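Local coordinates for putative capsid protein of prophage (Escherichia coli CFT073, PDB 3BQW) that is of unproven function but probably serves as a major capsid protein, the subunit that assembles into the head shell of a tailed phage, at residues E55-S60 with K290-Y295; P84-P89 with E152-E157; W138-A143 with P335-A340; T146-I151 with R158-W163; A200-N205 with I342-T347. All blocks are in the same frame, centred on the assembly; numbering follows the deposited sequence.

Contact 1 (E55-S60 with K290-Y295); sequences EEVTMS and KGLVAY
Val-57 carries this contact, and its CB already lies 4.1 Å from CD2 of Leu-292. Of its two methyls, CG2 makes the closest approach, 3.8 Å from Leu-292 CD2. CG1, anti to its carbonyl carbon (chi1 -43°), is 4.1 Å from the same CD2 of Leu-292 and also reaches Gly-291 CA (4.2 Å) and Lys-290 O (4.3 Å). Leu-292 answers with a single branch. Its CG occupies the crowded position between backbone N and carbonyl carbon (chi1 68°), and this swings CD2 across the valine at about a right angle.

The arrangement joins the irregular connection between strands 47-48 and 61-67 to the start of strand 292-295. That strand belongs to a mixed sheet in which 38-41 runs parallel to it and 327-338 antiparallel. No hydrogen bond links the two segments; Thr-58 instead bonds to the chain just beyond strand 327-338, through its backbone to Pro-339 and through OG1 to the carbonyls of Pro-339 and Ala-340.

At the exposed margin the chain of Glu-56 folds back at chi2 (88°), so that OE2 comes within 3.8 Å of Lys-290 O, an approach of two acceptors. The lysine side chain itself extends away from the 55-60 segment.

Contact 2 (P84-P89 with E152-E157); sequences PGYMKP and EGEGIE
A bridging water is the best-held polar atom here, gripped twice: it accepts from Tyr-86 N at 3.0 Å and donates to Glu-154 O at 2.8 Å. Beside it runs one direct backbone link, from Glu-154 N to Tyr-86 O, straight at 169° but weak because it is 3.5 Å long. The nearest CA atoms are those of Gly-85 and Gly-153, 4.3 Å apart, and Gly-85 CA comes to 3.2 Å from Glu-152 O.

From Gly-153 to Ile-156 the chain makes a type II beta turn, the tip of the hairpin between strands 148-151 and 159-162, and the 84-89 segment passes alongside it toward strand 90-92. Chi1 of Glu-154 (-45°, CG anti to the carbonyl carbon) lays CG at the edge of the Tyr-86 ring, 3.9 Å from CD2, with ring and carboxylate planes 77° apart; the bend at chi2 then turns the carboxylate toward Lys-88. The phenol OH bonds Met-299 N. Lys-88 crosses Glu-154 at about a right angle and curls at chi4, bringing NZ to 3.7 Å from OE1 in a long salt bridge. OE2 takes a weak bond from a second water, which accepts from Lys-88 N at 2.8 Å.

Contact 3 (W138-A143 with P335-A340); sequences WLAVNA and PQPVPA
Helix segment 138-143 and strand segment 335-338 run in nearly the same direction, 27° apart, with their axes 8.1 Å apart at closest approach and Ala-140 facing Pro-337. The buried contact is mainly apolar, has no hydrogen bond across it and centres on the proline ring. CG of Pro-337 presses on the helix between two residues, 3.7 Å from CB of Leu-139 and 3.8 Å from the backbone N of Ala-140.

Leu-139 holds its CG anti to the carbonyl carbon (chi1 -74°) and crosses the ring at about a right angle; its CD1 lies 3.9 Å from Pro-337 CD and 4.0 Å from Gln-336 OE1. Although Gln-336 starts out away from the helix, its bend at chi2 (55°) returns the amide to this methyl. The amide's rotation is fixed by a bond from NE2 to the carbonyl O of Pro-337, 3.1 Å long and received in the carbonyl plane on a lone pair.

Helix 113-146, whose length and place resemble the spine helix of HK97-like capsid proteins, lies along strand 327-338: Val-136 meets Pro-335 and Pro-337 one turn earlier, Phe-36 packs on Ala-140 and Pro-337, and strand 292-295 pairs with the proline-rich strand.

Contact 4 (T146-I151 with R158-W163); sequences TGKNII and RYEIDW
Strands 148-151 and 159-162 form an antiparallel beta hairpin, and its two faces are packed very differently. The frame common to both is a set of backbone bonds at the hydrogen-bonded pairs Asn-149/Ile-161 and Ile-151/Tyr-159, the straightest being Ile-151 N to Tyr-159 O at 2.8 Å and 170°. One further bond, Trp-163 N to Gly-147 O at 2.8 Å, closes the end near the helix, where Gly-147 leaves helical geometry with positive phi.

The tight face carries Asn-149, Ile-151, Tyr-159 and Ile-161. CB of Ile-151 sits over the Tyr-159 ring in a CH-pi contact, 4.0 Å from the centroid and 28° off the normal, while Tyr-159 OH is held by the backbone O of Lys-83. Ile-151 CG1 also meets Ile-161 CD1 at 3.5 Å, closer than usual for two carbons.

Lys-148, Ile-150, Glu-160 and Asp-162 occupy the looser face. The extended Lys-148 chain lies beside Asp-162, and a water joins its NZ (2.9 Å) to Glu-160 OE2 (2.6 Å) where the charges themselves stay 4.1 Å apart. Arg-73 forms salt bridges with Glu-160 OE1 and Asp-162 OD2, which would be expected to balance their charge. Nearer the turn, Ile-150 CG2 touches Arg-158 NE, whose salt-bridge partner is Glu-152.

Strand 159-162 also pairs with 61-67, so 148-151 is an edge of a four-stranded sheet; Leu-139 of helix 113-146 and Gln-336 of strand 327-338 pack against Ile-151 on the tight face.

Contact 5 (A200-N205 with I342-T347); sequences AGCPAN and IRKFVT
Apolar packing accounts for the buried half of this contact. Val-346 CG2, anti to its carbonyl carbon while CG1 lies anti to the backbone N (chi1 175°), faces Ala-200 closely: it is 3.3 Å from the alanine backbone N and 3.8 Å from CB.

Sulfur against methylene makes the second group. Cys-202 holds SG in the crowded position between N and carbonyl carbon (chi1 79°), which sets it alongside the extended part of Lys-344, 3.6 Å from CG and 3.8 Å from CD. The lysine then bends at chi4, and its NZ heads off to a weak, long ion pair with Asp-341.

Polar linkage is by water alone: one molecule donates to Pro-203 O at 3.2 Å and to Lys-344 O at 3.0 Å, crossing between the chains. No direct hydrogen bond forms, and the carbonyl oxygens of Ala-200 and Arg-343 come within 3.3 Å of each other as two acceptors.

The 200-205 segment leaves helix 190-198, turning at Gly-201 with positive phi, and leads into strand 206-209. The other opens as a 3-10 turn and enters strand 346-349, which lies between 170-172, parallel to it, and 281-285, antiparallel, in the same mixed sheet that contains 206-209.

How the contacts relate
From the N terminus, segments 55-60, 84-89, 138-143 and 146-151 open contacts 1 to 4. Contact 2 closes first, at 152-157, setting the 84-89 connection against the turn of hairpin 148-162, and contact 4 follows at 158-163, so these two cross; contact 2 also crosses contact 3. Contact 5 opens at 200-205, after contacts 2 and 4 have closed. Contact 1 closes at 290-295, enclosing contacts 2 and 4, contact 3 at 335-340, enclosing contact 4, and contact 5 at 342-347; these three cross one another. Contacts 1 and 3 share the sheet of strands 292-295 and 327-338, Trp-163 of contact 4 touches Thr-58 of contact 1, and Ile-342 brings contact 5 against contacts 3 and 4.

Contact 1 (E55-S60 with K290-Y295)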
# COMPACT_ATOMS: atom_id res chain seq x y z
N GLU A 55 17.43 9.92 10.06
CA GLU A 55 16.87 11.18 10.54
C GLU A 55 15.86 11.80 9.58
O GLU A 55 15.06 12.64 9.99
CB GLU A 55 17.97 12.20 10.79
CG GLU A 55 18.99 11.83 11.86
CD GLU A 55 20.05 12.92 12.01
OE1 GLU A 55 19.83 14.03 11.47
OE2 GLU A 55 21.10 12.65 12.65
N GLU A 56 15.94 11.42 8.31
CA GLU A 56 15.20 12.11 7.23
C GLU A 56 13.75 11.65 7.02
O GLU A 56 13.09 12.15 6.11
CB GLU A 56 16.00 12.08 5.90
CG GLU A 56 16.44 10.68 5.38
CD GLU A 56 15.39 9.98 4.50
OE1 GLU A 56 14.75 10.66 3.67
OE2 GLU A 56 15.24 8.73 4.63
N VAL A 57 13.25 10.74 7.84
CA VAL A 57 11.83 10.44 7.82
C VAL A 57 11.07 11.15 8.96
O VAL A 57 11.68 11.71 9.87
CB VAL A 57 11.56 8.93 7.76
CG1 VAL A 57 12.50 8.27 6.75
CG2 VAL A 57 11.68 8.29 9.13
N THR A 58 9.74 11.18 8.87
CA THR A 58 8.88 11.90 9.83
C THR A 58 8.90 11.20 11.19
O THR A 58 8.74 9.98 11.27
CB THR A 58 7.43 11.99 9.29
OG1 THR A 58 7.46 12.58 8.00
CG2 THR A 58 6.56 12.82 10.16
N MET A 59 9.08 11.96 12.26
CA MET A 59 9.28 11.31 13.56
C MET A 59 8.21 11.61 14.60
O MET A 59 8.32 11.18 15.75
CB MET A 59 10.69 11.59 14.08
CG MET A 59 11.71 10.66 13.42
SD MET A 59 13.33 11.05 14.00
CE MET A 59 13.99 9.43 14.31
N SER A 60 7.17 12.33 14.19
CA SER A 60 5.97 12.41 14.98
C SER A 60 4.76 12.60 14.09
O SER A 60 4.87 12.97 12.93
CB SER A 60 6.06 13.53 16.02
OG SER A 60 6.14 14.79 15.43
N LYS A 290 11.52 9.03 -0.00
CA LYS A 290 11.20 7.65 0.40
C LYS A 290 11.17 7.52 1.90
O LYS A 290 12.17 7.73 2.54
CB LYS A 290 12.24 6.64 -0.10
CG LYS A 290 12.43 6.60 -1.60
CD LYS A 290 13.86 6.19 -1.84
CE LYS A 290 14.12 5.83 -3.25
NZ LYS A 290 15.57 5.98 -3.53
N GLY A 291 10.01 7.14 2.41
CA GLY A 291 9.83 6.79 3.81
C GLY A 291 9.79 5.29 3.96
O GLY A 291 10.49 4.56 3.27
N LEU A 292 8.97 4.81 4.89
CA LEU A 292 9.01 3.38 5.24
C LEU A 292 7.67 2.83 5.62
O LEU A 292 6.70 3.57 5.79
CB LEU A 292 10.02 3.13 6.38
CG LEU A 292 9.62 3.70 7.76
CD1 LEU A 292 10.19 2.92 8.88
CD2 LEU A 292 10.05 5.14 7.84
N VAL A 293 7.60 1.51 5.71
CA VAL A 293 6.51 0.84 6.41
C VAL A 293 7.14 0.36 7.69
O VAL A 293 8.12 -0.39 7.69
CB VAL A 293 5.81 -0.30 5.59
CG1 VAL A 293 4.66 -0.92 6.40
CG2 VAL A 293 5.25 0.26 4.28
N ALA A 294 6.60 0.85 8.80
CA ALA A 294 7.05 0.49 10.13
C ALA A 294 6.17 -0.64 10.61
O ALA A 294 4.95 -0.61 10.44
CB ALA A 294 6.96 1.70 11.08
N TYR A 295 6.79 -1.64 11.23
CA TYR A 295 6.05 -2.79 11.76
C TYR A 295 6.18 -2.85 13.28
O TYR A 295 7.30 -2.88 13.81
CB TYR A 295 6.57 -4.08 11.13
CG TYR A 295 6.25 -4.17 9.66
CD1 TYR A 295 5.17 -4.92 9.20
CD2 TYR A 295 7.03 -3.49 8.71
CE1 TYR A 295 4.86 -4.98 7.82
CE2 TYR A 295 6.76 -3.58 7.36
CZ TYR A 295 5.66 -4.32 6.92
OH TYR A 295 5.38 -4.37 5.56

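Contact 2 (P84-P89 with E152-E157)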
# COMPACT_ATOMS: atom_id res chain seq x y z
N PRO A 84 0.15 0.82 15.82
CA PRO A 84 -0.30 0.31 14.52
C PRO A 84 -1.60 -0.51 14.57
O PRO A 84 -1.96 -1.03 15.61
CB PRO A 84 0.87 -0.55 14.08
CG PRO A 84 1.43 -1.07 15.38
CD PRO A 84 1.34 0.10 16.32
N GLY A 85 -2.30 -0.58 13.45
CA GLY A 85 -3.44 -1.47 13.31
C GLY A 85 -2.94 -2.90 13.22
O GLY A 85 -2.23 -3.25 12.28
N TYR A 86 -3.28 -3.71 14.20
CA TYR A 86 -2.85 -5.10 14.24
C TYR A 86 -3.76 -5.94 13.37
O TYR A 86 -4.99 -5.87 13.47
CB TYR A 86 -2.86 -5.63 15.66
CG TYR A 86 -2.01 -6.85 15.84
CD1 TYR A 86 -0.67 -6.73 16.15
CD2 TYR A 86 -2.57 -8.14 15.74
CE1 TYR A 86 0.11 -7.84 16.34
CE2 TYR A 86 -1.79 -9.27 15.93
CZ TYR A 86 -0.45 -9.11 16.23
OH TYR A 86 0.38 -10.20 16.44
N MET A 87 -3.13 -6.73 12.50
CA MET A 87 -3.82 -7.59 11.56
C MET A 87 -3.46 -9.05 11.81
O MET A 87 -2.29 -9.40 12.13
CB MET A 87 -3.44 -7.19 10.12
CG MET A 87 -3.67 -5.75 9.71
SD MET A 87 -3.24 -5.46 7.94
CE MET A 87 -4.68 -6.23 7.31
N LYS A 88 -4.46 -9.92 11.65
CA LYS A 88 -4.25 -11.37 11.71
C LYS A 88 -5.31 -12.16 10.95
O LYS A 88 -5.99 -13.01 11.51
CB LYS A 88 -4.11 -11.85 13.16
CG LYS A 88 -5.23 -11.47 14.10
CD LYS A 88 -4.89 -12.06 15.47
CE LYS A 88 -5.95 -11.77 16.52
NZ LYS A 88 -7.29 -12.28 16.12
N PRO A 89 -5.42 -11.92 9.63
CA PRO A 89 -6.37 -12.65 8.83
C PRO A 89 -6.04 -14.14 8.84
O PRO A 89 -4.85 -14.52 8.83
CB PRO A 89 -6.18 -12.06 7.44
CG PRO A 89 -4.83 -11.50 7.42
CD PRO A 89 -4.64 -10.98 8.81
N GLU A 152 -7.37 1.27 12.83
CA GLU A 152 -8.17 0.32 13.59
C GLU A 152 -7.41 -1.01 13.71
O GLU A 152 -6.57 -1.34 12.87
CB GLU A 152 -9.51 0.03 12.90
CG GLU A 152 -9.89 0.98 11.75
CD GLU A 152 -11.27 0.67 11.16
OE1 GLU A 152 -11.85 -0.39 11.49
OE2 GLU A 152 -11.78 1.52 10.37
N GLY A 153 -7.72 -1.79 14.73
CA GLY A 153 -7.08 -3.09 14.89
C GLY A 153 -7.43 -3.82 16.16
O GLY A 153 -8.18 -3.33 17.01
N GLU A 154 -6.86 -5.01 16.30
CA GLU A 154 -7.07 -5.85 17.47
C GLU A 154 -6.54 -5.10 18.70
O GLU A 154 -5.38 -4.65 18.72
CB GLU A 154 -6.33 -7.21 17.33
CG GLU A 154 -6.48 -7.93 15.94
CD GLU A 154 -7.89 -8.46 15.67
OE1 GLU A 154 -8.58 -8.87 16.66
OE2 GLU A 154 -8.31 -8.46 14.47
N GLY A 155 -7.40 -4.93 19.70
CA GLY A 155 -6.97 -4.41 20.99
C GLY A 155 -6.78 -2.91 21.12
O GLY A 155 -6.38 -2.43 22.19
N ILE A 156 -7.05 -2.14 20.07
CA ILE A 156 -7.04 -0.68 20.20
C ILE A 156 -8.38 -0.11 19.84
O ILE A 156 -9.21 -0.78 19.23
CB ILE A 156 -5.94 -0.00 19.34
CG1 ILE A 156 -6.26 -0.09 17.83
CG2 ILE A 156 -4.59 -0.62 19.68
CD1 ILE A 156 -5.25 0.63 16.93
N GLU A 157 -8.58 1.14 20.23
CA GLU A 157 -9.71 1.92 19.75
C GLU A 157 -9.31 2.74 18.52
O GLU A 157 -8.21 3.32 18.45
CB GLU A 157 -10.26 2.82 20.85
CG GLU A 157 -11.32 2.13 21.71
CD GLU A 157 -12.01 3.11 22.65
OE1 GLU A 157 -11.28 3.94 23.25
OE2 GLU A 157 -13.26 3.05 22.78
O HOH W 1 -4.36 -2.79 16.84
O HOH W 2 -7.11 -8.94 11.40

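Contact 3 (W138-A143 with P335-A340)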
# COMPACT_ATOMS: atom_id res chain seq x y z
N TRP A 138 -3.49 1.13 0.95
CA TRP A 138 -4.62 1.98 1.28
C TRP A 138 -4.17 3.09 2.23
O TRP A 138 -4.43 4.25 2.01
CB TRP A 138 -5.74 1.15 1.91
CG TRP A 138 -6.93 1.92 2.31
CD1 TRP A 138 -7.84 2.53 1.48
CD2 TRP A 138 -7.38 2.17 3.65
NE1 TRP A 138 -8.81 3.15 2.22
CE2 TRP A 138 -8.55 2.94 3.56
CE3 TRP A 138 -6.88 1.84 4.92
CZ2 TRP A 138 -9.26 3.37 4.70
CZ3 TRP A 138 -7.59 2.24 6.05
CH2 TRP A 138 -8.76 3.03 5.94
N LEU A 139 -3.46 2.69 3.29
CA LEU A 139 -2.89 3.63 4.22
C LEU A 139 -1.91 4.58 3.53
O LEU A 139 -1.93 5.75 3.80
CB LEU A 139 -2.22 2.89 5.38
CG LEU A 139 -3.15 2.25 6.41
CD1 LEU A 139 -2.36 1.37 7.40
CD2 LEU A 139 -3.97 3.27 7.12
N ALA A 140 -1.05 4.06 2.64
CA ALA A 140 -0.07 4.87 1.90
C ALA A 140 -0.72 5.94 0.99
O ALA A 140 -0.35 7.13 1.03
CB ALA A 140 0.84 3.95 1.06
N VAL A 141 -1.70 5.52 0.20
CA VAL A 141 -2.37 6.43 -0.69
C VAL A 141 -3.16 7.48 0.09
O VAL A 141 -3.15 8.64 -0.25
CB VAL A 141 -3.32 5.70 -1.68
CG1 VAL A 141 -4.07 6.74 -2.54
CG2 VAL A 141 -2.54 4.73 -2.57
N ASN A 142 -3.83 7.07 1.15
CA ASN A 142 -4.52 8.03 2.01
C ASN A 142 -3.58 9.06 2.64
O ASN A 142 -3.90 10.23 2.70
CB ASN A 142 -5.33 7.30 3.08
CG ASN A 142 -6.55 6.57 2.51
OD1 ASN A 142 -6.76 6.52 1.31
ND2 ASN A 142 -7.35 5.97 3.38
N ALA A 143 -2.42 8.63 3.10
CA ALA A 143 -1.46 9.54 3.70
C ALA A 143 -1.00 10.60 2.68
O ALA A 143 -1.03 11.78 2.96
CB ALA A 143 -0.26 8.78 4.26
N PRO A 335 1.64 -3.30 10.38
CA PRO A 335 2.27 -2.29 9.54
C PRO A 335 1.64 -0.91 9.63
O PRO A 335 0.42 -0.77 9.81
CB PRO A 335 2.07 -2.85 8.14
CG PRO A 335 0.75 -3.55 8.22
CD PRO A 335 0.67 -4.12 9.61
N GLN A 336 2.49 0.11 9.47
CA GLN A 336 2.07 1.50 9.37
C GLN A 336 3.06 2.25 8.47
O GLN A 336 4.25 2.31 8.79
CB GLN A 336 2.09 2.16 10.75
CG GLN A 336 1.72 3.65 10.75
CD GLN A 336 0.36 3.92 10.11
OE1 GLN A 336 -0.62 3.25 10.45
NE2 GLN A 336 0.30 4.89 9.19
N PRO A 337 2.59 2.78 7.32
CA PRO A 337 3.43 3.65 6.50
C PRO A 337 3.81 4.96 7.21
O PRO A 337 3.00 5.56 7.90
CB PRO A 337 2.57 3.93 5.26
CG PRO A 337 1.46 3.02 5.32
CD PRO A 337 1.29 2.51 6.69
N VAL A 338 5.08 5.33 7.09
CA VAL A 338 5.59 6.55 7.66
C VAL A 338 6.30 7.30 6.54
O VAL A 338 7.26 6.77 5.98
CB VAL A 338 6.58 6.28 8.82
CG1 VAL A 338 7.09 7.60 9.37
CG2 VAL A 338 5.89 5.45 9.92
N PRO A 339 5.84 8.51 6.22
CA PRO A 339 6.42 9.22 5.08
C PRO A 339 7.74 9.85 5.44
O PRO A 339 8.03 10.05 6.62
CB PRO A 339 5.38 10.30 4.77
CG PRO A 339 4.80 10.64 6.11
CD PRO A 339 4.76 9.30 6.86
N ALA A 340 8.55 10.14 4.43
CA ALA A 340 9.74 10.92 4.62
C ALA A 340 9.24 12.34 4.83
O ALA A 340 9.17 12.77 5.97
CB ALA A 340 10.71 10.80 3.44

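Contact 4 (T146-I151 with R158-W163)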
# COMPACT_ATOMS: atom_id res chain seq x y z
N THR A 146 -4.33 12.81 1.45
CA THR A 146 -5.11 13.55 2.46
C THR A 146 -4.30 13.93 3.69
O THR A 146 -4.80 14.63 4.54
CB THR A 146 -6.32 12.71 2.98
OG1 THR A 146 -5.85 11.60 3.79
CG2 THR A 146 -7.20 12.20 1.82
N GLY A 147 -3.07 13.42 3.80
CA GLY A 147 -2.27 13.55 5.02
C GLY A 147 -2.75 12.78 6.23
O GLY A 147 -2.19 12.93 7.32
N LYS A 148 -3.79 11.97 6.08
CA LYS A 148 -4.40 11.27 7.21
C LYS A 148 -4.67 9.77 7.00
O LYS A 148 -4.95 9.30 5.90
CB LYS A 148 -5.72 11.93 7.60
CG LYS A 148 -5.56 13.38 8.03
CD LYS A 148 -6.88 14.12 7.87
CE LYS A 148 -6.80 15.48 8.50
NZ LYS A 148 -8.14 16.11 8.44
N ASN A 149 -4.57 9.03 8.11
CA ASN A 149 -4.97 7.63 8.18
C ASN A 149 -5.93 7.44 9.36
O ASN A 149 -5.70 7.99 10.46
CB ASN A 149 -3.76 6.72 8.43
CG ASN A 149 -2.84 6.61 7.24
OD1 ASN A 149 -3.21 6.91 6.08
ND2 ASN A 149 -1.63 6.15 7.51
N ILE A 150 -6.95 6.62 9.15
CA ILE A 150 -7.76 6.09 10.24
C ILE A 150 -7.26 4.71 10.60
O ILE A 150 -7.25 3.81 9.78
CB ILE A 150 -9.25 6.04 9.88
CG1 ILE A 150 -9.79 7.48 9.80
CG2 ILE A 150 -10.06 5.19 10.94
CD1 ILE A 150 -11.03 7.63 8.96
N ILE A 151 -6.82 4.56 11.85
CA ILE A 151 -6.20 3.33 12.31
C ILE A 151 -7.19 2.54 13.18
O ILE A 151 -7.77 3.08 14.12
CB ILE A 151 -4.88 3.63 13.09
CG1 ILE A 151 -3.92 4.51 12.26
CG2 ILE A 151 -4.19 2.33 13.59
CD1 ILE A 151 -3.69 4.04 10.80
N ARG A 158 -10.21 2.75 17.54
CA ARG A 158 -10.06 3.51 16.30
C ARG A 158 -9.65 4.96 16.55
O ARG A 158 -10.27 5.65 17.33
CB ARG A 158 -11.40 3.48 15.60
CG ARG A 158 -11.43 3.83 14.17
CD ARG A 158 -12.70 3.22 13.59
NE ARG A 158 -12.90 3.58 12.21
CZ ARG A 158 -13.77 4.49 11.76
NH1 ARG A 158 -14.55 5.16 12.60
NH2 ARG A 158 -13.84 4.73 10.46
N TYR A 159 -8.57 5.40 15.89
CA TYR A 159 -8.08 6.79 16.02
C TYR A 159 -7.48 7.28 14.70
O TYR A 159 -7.25 6.49 13.80
CB TYR A 159 -7.05 6.89 17.13
CG TYR A 159 -5.69 6.32 16.78
CD1 TYR A 159 -4.65 7.18 16.38
CD2 TYR A 159 -5.43 4.94 16.85
CE1 TYR A 159 -3.42 6.69 16.04
CE2 TYR A 159 -4.15 4.42 16.52
CZ TYR A 159 -3.16 5.31 16.10
OH TYR A 159 -1.90 4.86 15.77
N GLU A 160 -7.23 8.59 14.61
CA GLU A 160 -6.69 9.21 13.40
C GLU A 160 -5.23 9.59 13.60
O GLU A 160 -4.86 10.10 14.64
CB GLU A 160 -7.49 10.46 13.01
CG GLU A 160 -6.96 11.16 11.75
CD GLU A 160 -7.48 12.55 11.57
OE1 GLU A 160 -6.97 13.49 12.25
OE2 GLU A 160 -8.38 12.73 10.73
N ILE A 161 -4.41 9.29 12.60
CA ILE A 161 -3.07 9.84 12.45
C ILE A 161 -3.16 10.94 11.41
O ILE A 161 -3.71 10.73 10.32
CB ILE A 161 -2.04 8.80 11.92
CG1 ILE A 161 -1.81 7.70 12.94
CG2 ILE A 161 -0.71 9.47 11.60
CD1 ILE A 161 -1.07 6.46 12.33
N ASP A 162 -2.58 12.08 11.74
CA ASP A 162 -2.53 13.21 10.84
C ASP A 162 -1.08 13.67 10.69
O ASP A 162 -0.46 14.14 11.65
CB ASP A 162 -3.42 14.33 11.35
CG ASP A 162 -3.55 15.48 10.39
OD1 ASP A 162 -3.04 15.40 9.25
OD2 ASP A 162 -4.17 16.50 10.79
N TRP A 163 -0.56 13.50 9.48
CA TRP A 163 0.80 13.94 9.12
C TRP A 163 0.85 15.43 8.79
O TRP A 163 1.93 15.96 8.55
CB TRP A 163 1.30 13.14 7.94
CG TRP A 163 1.30 11.62 8.19
CD1 TRP A 163 0.45 10.70 7.62
CD2 TRP A 163 2.15 10.90 9.08
NE1 TRP A 163 0.75 9.44 8.11
CE2 TRP A 163 1.79 9.53 8.99
CE3 TRP A 163 3.19 11.27 9.95
CZ2 TRP A 163 2.43 8.53 9.73
CZ3 TRP A 163 3.83 10.28 10.69
CH2 TRP A 163 3.44 8.92 10.57
O HOH W 3 -3.02 16.38 6.83
O HOH W 4 -9.72 14.99 10.61

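Contact 5 (A200-N205 with I342-T347)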
# COMPACT_ATOMS: atom_id res chain seq x y z
N ALA A 200 4.46 21.74 -4.16
CA ALA A 200 5.37 20.77 -3.51
C ALA A 200 6.61 21.44 -2.86
O ALA A 200 7.24 20.88 -1.96
CB ALA A 200 5.81 19.71 -4.53
N GLY A 201 6.94 22.64 -3.34
CA GLY A 201 8.13 23.38 -2.88
C GLY A 201 9.44 22.82 -3.42
O GLY A 201 10.52 23.32 -3.07
N CYS A 202 9.35 21.77 -4.24
CA CYS A 202 10.50 21.01 -4.74
C CYS A 202 10.10 20.37 -6.06
O CYS A 202 8.92 20.36 -6.40
CB CYS A 202 10.95 19.94 -3.72
SG CYS A 202 9.97 18.42 -3.67
N PRO A 203 11.07 19.86 -6.84
CA PRO A 203 10.65 19.31 -8.11
C PRO A 203 9.81 18.05 -7.97
O PRO A 203 10.08 17.22 -7.11
CB PRO A 203 11.98 18.98 -8.81
CG PRO A 203 13.04 19.58 -8.01
CD PRO A 203 12.52 19.79 -6.64
N ALA A 204 8.82 17.91 -8.82
CA ALA A 204 8.11 16.66 -8.96
C ALA A 204 8.68 15.93 -10.15
O ALA A 204 8.86 16.52 -11.23
CB ALA A 204 6.61 16.91 -9.14
N ASN A 205 8.96 14.63 -9.98
CA ASN A 205 9.48 13.81 -11.07
C ASN A 205 8.56 12.62 -11.41
O ASN A 205 8.89 11.80 -12.26
CB ASN A 205 10.94 13.39 -10.79
CG ASN A 205 11.08 12.29 -9.75
OD1 ASN A 205 10.13 11.95 -9.05
ND2 ASN A 205 12.29 11.73 -9.64
N ILE A 342 5.91 14.69 3.94
CA ILE A 342 4.55 14.78 3.39
C ILE A 342 4.34 16.05 2.56
O ILE A 342 3.44 16.12 1.72
CB ILE A 342 3.47 14.67 4.54
CG1 ILE A 342 2.13 14.13 4.01
CG2 ILE A 342 3.32 16.02 5.34
CD1 ILE A 342 2.15 12.59 3.69
N ARG A 343 5.18 17.05 2.78
CA ARG A 343 5.00 18.34 2.11
C ARG A 343 5.35 18.28 0.62
O ARG A 343 5.07 19.19 -0.12
CB ARG A 343 5.81 19.42 2.81
CG ARG A 343 5.47 19.56 4.30
CD ARG A 343 6.45 20.49 4.98
NE ARG A 343 7.80 19.95 4.96
CZ ARG A 343 8.89 20.60 5.36
NH1 ARG A 343 8.81 21.84 5.85
NH2 ARG A 343 10.08 20.00 5.29
N LYS A 344 5.99 17.19 0.20
CA LYS A 344 6.42 17.01 -1.17
C LYS A 344 5.43 16.24 -2.05
O LYS A 344 5.80 15.73 -3.11
CB LYS A 344 7.77 16.29 -1.16
CG LYS A 344 8.87 17.08 -0.49
CD LYS A 344 10.19 16.28 -0.54
CE LYS A 344 11.38 17.15 -0.04
NZ LYS A 344 12.35 16.30 0.70
N PHE A 345 4.18 16.15 -1.60
CA PHE A 345 3.09 15.52 -2.35
C PHE A 345 2.03 16.56 -2.63
O PHE A 345 1.63 17.30 -1.73
CB PHE A 345 2.48 14.40 -1.53
CG PHE A 345 3.42 13.26 -1.28
CD1 PHE A 345 3.70 12.35 -2.30
CD2 PHE A 345 4.02 13.10 -0.06
CE1 PHE A 345 4.55 11.31 -2.09
CE2 PHE A 345 4.88 12.06 0.16
CZ PHE A 345 5.15 11.16 -0.86
N VAL A 346 1.60 16.66 -3.89
CA VAL A 346 0.48 17.49 -4.27
C VAL A 346 -0.57 16.59 -4.91
O VAL A 346 -0.27 15.82 -5.81
CB VAL A 346 0.93 18.61 -5.26
CG1 VAL A 346 -0.27 19.43 -5.75
CG2 VAL A 346 2.04 19.53 -4.61
N THR A 347 -1.81 16.67 -4.44
CA THR A 347 -2.92 15.90 -5.02
C THR A 347 -3.96 16.85 -5.64
O THR A 347 -4.38 17.85 -5.04
CB THR A 347 -3.58 14.98 -3.96
OG1 THR A 347 -2.58 14.10 -3.42
CG2 THR A 347 -4.75 14.16 -4.54
O HOH W 5 7.37 16.55 -5.54